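Maleate cis-trans isomerase (Pseudomonas putida, PDB 4FQ5) probably catalyses the cis-trans isomerisation of the C2-C3 double bond of maleate, giving fumarate. Local coordinates at residues L191-P202 with Q223-V233. The protein carries 1 engineered substitution. Numbering follows the deposited sequence.
Sequences LAVAAHDPMNLP and QMPSLNAITMV. With MAE (maleic acid), chain C.
At the edge of the maleate pocket, Gln223 packs against Val193 and Ala194 of helix 190-194. Its backbone N donates to maleate O2 (2.9 Å), and its CB lies against the same carboxylate, while the amide end swings toward Ala194: CG stands anti to the backbone N (chi1 -178°) and lies 3.7 Å from Val193 CG1, and the bend at chi2 brings the amide beside Ala194 CB, where a small methyl suits the close approach. Glutamine suits this place because both ends of its amide are used, NE2 giving to the carbonyls of Asn190 and Ser37 and OE1 taking from the N of Ile39. Were alanine to replace Gln223, those backbone groups would probably lose their amide partner, and Val193 CG1 its contact with CG.

No hydrogen bond joins 191-202 to 223-233; apolar packing and carbons resting on backbone carbonyls do. Met224, with CG anti to the backbone N, runs alongside His196, its SD set obliquely to the imidazole, and the bend at chi3 carries CE to Leu201 CD2 at 4.1 Å. The puckered ring of Pro225 lies over the carbonyls of Val193 and Ala194, CG 3.5 Å from Ala194 O. Further on, Leu201 CD1 touches Ser226 CB at 3.8 Å, and Ala229 is small enough to bring CB within 3.5 Å of Pro198 O. Met199 and Met232 cross nearly at right angles, with CE of Met199 3.5 Å from SD of Met232. Here the chain after strand 178-184 packs on that after strand 215-217, both in one four-stranded parallel sheet, in an alpha/beta fold with Asn190 and Gln223 lining the maleate pocket.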
loop_
_atom_site.group_PDB
_atom_site.type_symbol
_atom_site.label_atom_id
_atom_site.label_comp_id
_atom_site.label_asym_id
_atom_site.label_seq_id
_atom_site.Cartn_x
_atom_site.Cartn_y
_atom_site.Cartn_z
ATOM N N LEU A 191 -20.567 19.614 7.786
ATOM C CA LEU A 191 -19.377 19.283 8.569
ATOM C C LEU A 191 -19.713 18.480 9.834
ATOM O O LEU A 191 -18.942 17.609 10.243
ATOM C CB LEU A 191 -18.566 20.537 8.904
ATOM C CG LEU A 191 -17.779 21.108 7.719
ATOM C CD1 LEU A 191 -17.284 22.510 8.028
ATOM C CD2 LEU A 191 -16.629 20.197 7.314
ATOM N N ALA A 192 -20.869 18.750 10.440
ATOM C CA ALA A 192 -21.335 17.926 11.557
ATOM C C ALA A 192 -21.703 16.510 11.093
ATOM O O ALA A 192 -21.490 15.543 11.826
ATOM C CB ALA A 192 -22.492 18.586 12.283
ATOM N N VAL A 193 -22.227 16.385 9.870
ATOM C CA VAL A 193 -22.530 15.064 9.296
ATOM C C VAL A 193 -21.247 14.225 9.188
ATOM O O VAL A 193 -21.244 13.033 9.523
ATOM C CB VAL A 193 -23.229 15.163 7.919
ATOM C CG1 VAL A 193 -23.368 13.790 7.267
ATOM C CG2 VAL A 193 -24.598 15.826 8.043
ATOM N N ALA A 194 -20.161 14.855 8.737
ATOM C CA ALA A 194 -18.852 14.196 8.658
ATOM C C ALA A 194 -18.326 13.752 10.023
ATOM O O ALA A 194 -17.556 12.796 10.111
ATOM C CB ALA A 194 -17.839 15.100 7.972
ATOM N N ALA A 195 -18.752 14.440 11.081
ATOM C CA ALA A 195 -18.270 14.165 12.434
ATOM C C ALA A 195 -19.025 13.025 13.124
ATOM O O ALA A 195 -18.622 12.585 14.200
ATOM C CB ALA A 195 -18.298 15.429 13.288
ATOM N N HIS A 196 -20.109 12.552 12.505
ATOM C CA HIS A 196 -20.901 11.452 13.060
ATOM C C HIS A 196 -20.091 10.188 13.124
ATOM O O HIS A 196 -19.534 9.736 12.115
ATOM C CB HIS A 196 -22.177 11.219 12.256
ATOM C CG HIS A 196 -23.008 10.063 12.758
ATOM N ND1 HIS A 196 -23.835 10.168 13.817
ATOM C CD2 HIS A 196 -23.108 8.751 12.313
ATOM C CE1 HIS A 196 -24.431 8.982 14.039
ATOM N NE2 HIS A 196 -23.985 8.116 13.116
ATOM N N ASP A 197 -20.030 9.608 14.318
ATOM C CA ASP A 197 -19.238 8.406 14.568
ATOM C C ASP A 197 -19.841 7.207 13.841
ATOM O O ASP A 197 -20.971 6.812 14.134
ATOM C CB ASP A 197 -19.158 8.149 16.079
ATOM C CG ASP A 197 -18.153 7.066 16.451
ATOM O OD1 ASP A 197 -17.830 6.179 15.621
ATOM O OD2 ASP A 197 -17.695 7.097 17.606
ATOM N N PRO A 198 -19.093 6.622 12.881
ATOM C CA PRO A 198 -19.621 5.458 12.158
ATOM C C PRO A 198 -19.857 4.232 13.050
ATOM O O PRO A 198 -20.603 3.328 12.666
ATOM C CB PRO A 198 -18.547 5.169 11.102
ATOM C CG PRO A 198 -17.305 5.813 11.621
ATOM C CD PRO A 198 -17.754 7.010 12.403
ATOM N N MET A 199 -19.252 4.215 14.237
ATOM C CA MET A 199 -19.446 3.101 15.166
ATOM C C MET A 199 -20.804 3.158 15.871
ATOM O O MET A 199 -21.222 2.184 16.493
ATOM C CB MET A 199 -18.295 2.992 16.176
ATOM C CG MET A 199 -16.953 2.580 15.569
ATOM S SD MET A 199 -17.004 1.180 14.425
ATOM C CE MET A 199 -17.786 -0.078 15.438
ATOM N N ASN A 200 -21.493 4.294 15.751
ATOM C CA ASN A 200 -22.884 4.406 16.168
ATOM C C ASN A 200 -23.829 3.650 15.240
ATOM O O ASN A 200 -24.923 3.278 15.646
ATOM C CB ASN A 200 -23.329 5.873 16.231
ATOM C CG ASN A 200 -22.659 6.651 17.345
ATOM O OD1 ASN A 200 -22.191 6.084 18.328
ATOM N ND2 ASN A 200 -22.619 7.967 17.198
ATOM N N LEU A 201 -23.409 3.432 13.995
ATOM C CA LEU A 201 -24.308 2.898 12.968
ATOM C C LEU A 201 -24.818 1.472 13.214
ATOM O O LEU A 201 -25.994 1.205 12.957
ATOM C CB LEU A 201 -23.709 3.042 11.558
ATOM C CG LEU A 201 -23.508 4.473 11.043
ATOM C CD1 LEU A 201 -22.710 4.453 9.748
ATOM C CD2 LEU A 201 -24.841 5.187 10.838
ATOM N N PRO A 202 -23.949 0.553 13.701
ATOM C CA PRO A 202 -24.454 -0.788 13.998
ATOM C C PRO A 202 -25.622 -0.802 15.002
ATOM O O PRO A 202 -26.556 -1.577 14.831
ATOM C CB PRO A 202 -23.227 -1.501 14.571
ATOM C CG PRO A 202 -22.077 -0.833 13.894
ATOM C CD PRO A 202 -22.481 0.617 13.846
ATOM N N GLN A 223 -21.662 12.160 2.636
ATOM C CA GLN A 223 -20.880 12.809 3.696
ATOM C C GLN A 223 -20.755 11.974 4.977
ATOM O O GLN A 223 -19.750 12.067 5.678
ATOM C CB GLN A 223 -21.437 14.199 4.034
ATOM C CG GLN A 223 -20.654 14.976 5.088
ATOM C CD GLN A 223 -19.326 15.526 4.591
ATOM O OE1 GLN A 223 -18.535 14.821 3.947
ATOM N NE2 GLN A 223 -19.061 16.789 4.915
ATOM N N MET A 224 -21.774 11.182 5.293
ATOM C CA MET A 224 -21.763 10.410 6.531
ATOM C C MET A 224 -20.857 9.192 6.375
ATOM O O MET A 224 -21.128 8.339 5.539
ATOM C CB MET A 224 -23.176 9.967 6.904
ATOM C CG MET A 224 -23.223 9.223 8.222
ATOM S SD MET A 224 -24.888 8.945 8.834
ATOM C CE MET A 224 -25.518 7.711 7.707
ATOM N N PRO A 225 -19.772 9.115 7.172
ATOM C CA PRO A 225 -18.856 7.971 7.081
ATOM C C PRO A 225 -19.559 6.672 7.442
ATOM O O PRO A 225 -20.328 6.629 8.405
ATOM C CB PRO A 225 -17.769 8.289 8.120
ATOM C CG PRO A 225 -17.902 9.741 8.413
ATOM C CD PRO A 225 -19.346 10.086 8.197
ATOM N N SER A 226 -19.312 5.623 6.670
ATOM C CA SER A 226 -19.950 4.345 6.944
ATOM C C SER A 226 -19.068 3.167 6.578
ATOM O O SER A 226 -19.297 2.057 7.048
ATOM C CB SER A 226 -21.286 4.238 6.207
ATOM O OG SER A 226 -21.085 4.233 4.804
ATOM N N LEU A 227 -18.061 3.409 5.741
ATOM C CA LEU A 227 -17.227 2.326 5.222
ATOM C C LEU A 227 -16.691 1.383 6.309
ATOM O O LEU A 227 -16.751 0.167 6.158
ATOM C CB LEU A 227 -16.085 2.874 4.359
ATOM C CG LEU A 227 -15.139 1.856 3.710
ATOM C CD1 LEU A 227 -15.914 0.839 2.892
ATOM C CD2 LEU A 227 -14.103 2.570 2.852
ATOM N N ASN A 228 -16.196 1.950 7.403
ATOM C CA ASN A 228 -15.593 1.162 8.475
ATOM C C ASN A 228 -16.579 0.356 9.337
ATOM O O ASN A 228 -16.157 -0.391 10.230
ATOM C CB ASN A 228 -14.709 2.059 9.349
ATOM C CG ASN A 228 -13.456 2.524 8.623
ATOM O OD1 ASN A 228 -12.923 1.815 7.771
ATOM N ND2 ASN A 228 -12.969 3.708 8.971
ATOM N N ALA A 229 -17.877 0.496 9.064
ATOM C CA ALA A 229 -18.908 -0.254 9.780
ATOM C C ALA A 229 -19.621 -1.275 8.900
ATOM O O ALA A 229 -20.406 -2.084 9.396
ATOM C CB ALA A 229 -19.920 0.695 10.425
ATOM N N ILE A 230 -19.334 -1.249 7.602
ATOM C CA ILE A 230 -20.056 -2.073 6.629
ATOM C C ILE A 230 -19.964 -3.581 6.891
ATOM O O ILE A 230 -20.990 -4.279 6.902
ATOM C CB ILE A 230 -19.630 -1.748 5.176
ATOM C CG1 ILE A 230 -20.173 -0.367 4.773
ATOM C CG2 ILE A 230 -20.101 -2.838 4.216
ATOM C CD1 ILE A 230 -19.773 0.096 3.387
ATOM N N THR A 231 -18.746 -4.082 7.092
ATOM C CA THR A 231 -18.546 -5.526 7.261
ATOM C C THR A 231 -19.131 -6.017 8.583
ATOM O O THR A 231 -19.722 -7.092 8.629
ATOM C CB THR A 231 -17.063 -5.944 7.138
ATOM O OG1 THR A 231 -16.276 -5.218 8.094
ATOM C CG2 THR A 231 -16.544 -5.656 5.745
ATOM N N MET A 232 -18.968 -5.215 9.638
ATOM C CA MET A 232 -19.571 -5.478 10.949
ATOM C C MET A 232 -21.085 -5.638 10.841
ATOM O O MET A 232 -21.648 -6.612 11.338
ATOM C CB MET A 232 -19.261 -4.339 11.922
ATOM C CG MET A 232 -17.903 -4.418 12.589
ATOM S SD MET A 232 -17.498 -2.858 13.394
ATOM C CE MET A 232 -16.051 -3.312 14.356
ATOM N N VAL A 233 -21.731 -4.680 10.174
ATOM C CA VAL A 233 -23.189 -4.695 10.005
ATOM C C VAL A 233 -23.679 -5.879 9.167
ATOM O O VAL A 233 -24.722 -6.458 9.472
ATOM C CB VAL A 233 -23.726 -3.352 9.455
ATOM C CG1 VAL A 233 -25.219 -3.441 9.157
ATOM C CG2 VAL A 233 -23.463 -2.239 10.459
HETATM C C1 MAE C . -23.277 15.074 1.040
HETATM O O1 MAE C . -22.217 15.673 1.282
HETATM O O2 MAE C . -23.654 14.067 1.657
HETATM C C2 MAE C . -24.140 15.616 -0.019
HETATM C C3 MAE C . -25.125 14.954 -0.598
HETATM C C4 MAE C . -25.504 13.556 -0.295
HETATM O O3 MAE C . -26.590 13.354 0.239
HETATM O O4 MAE C . -24.775 12.607 -0.606
#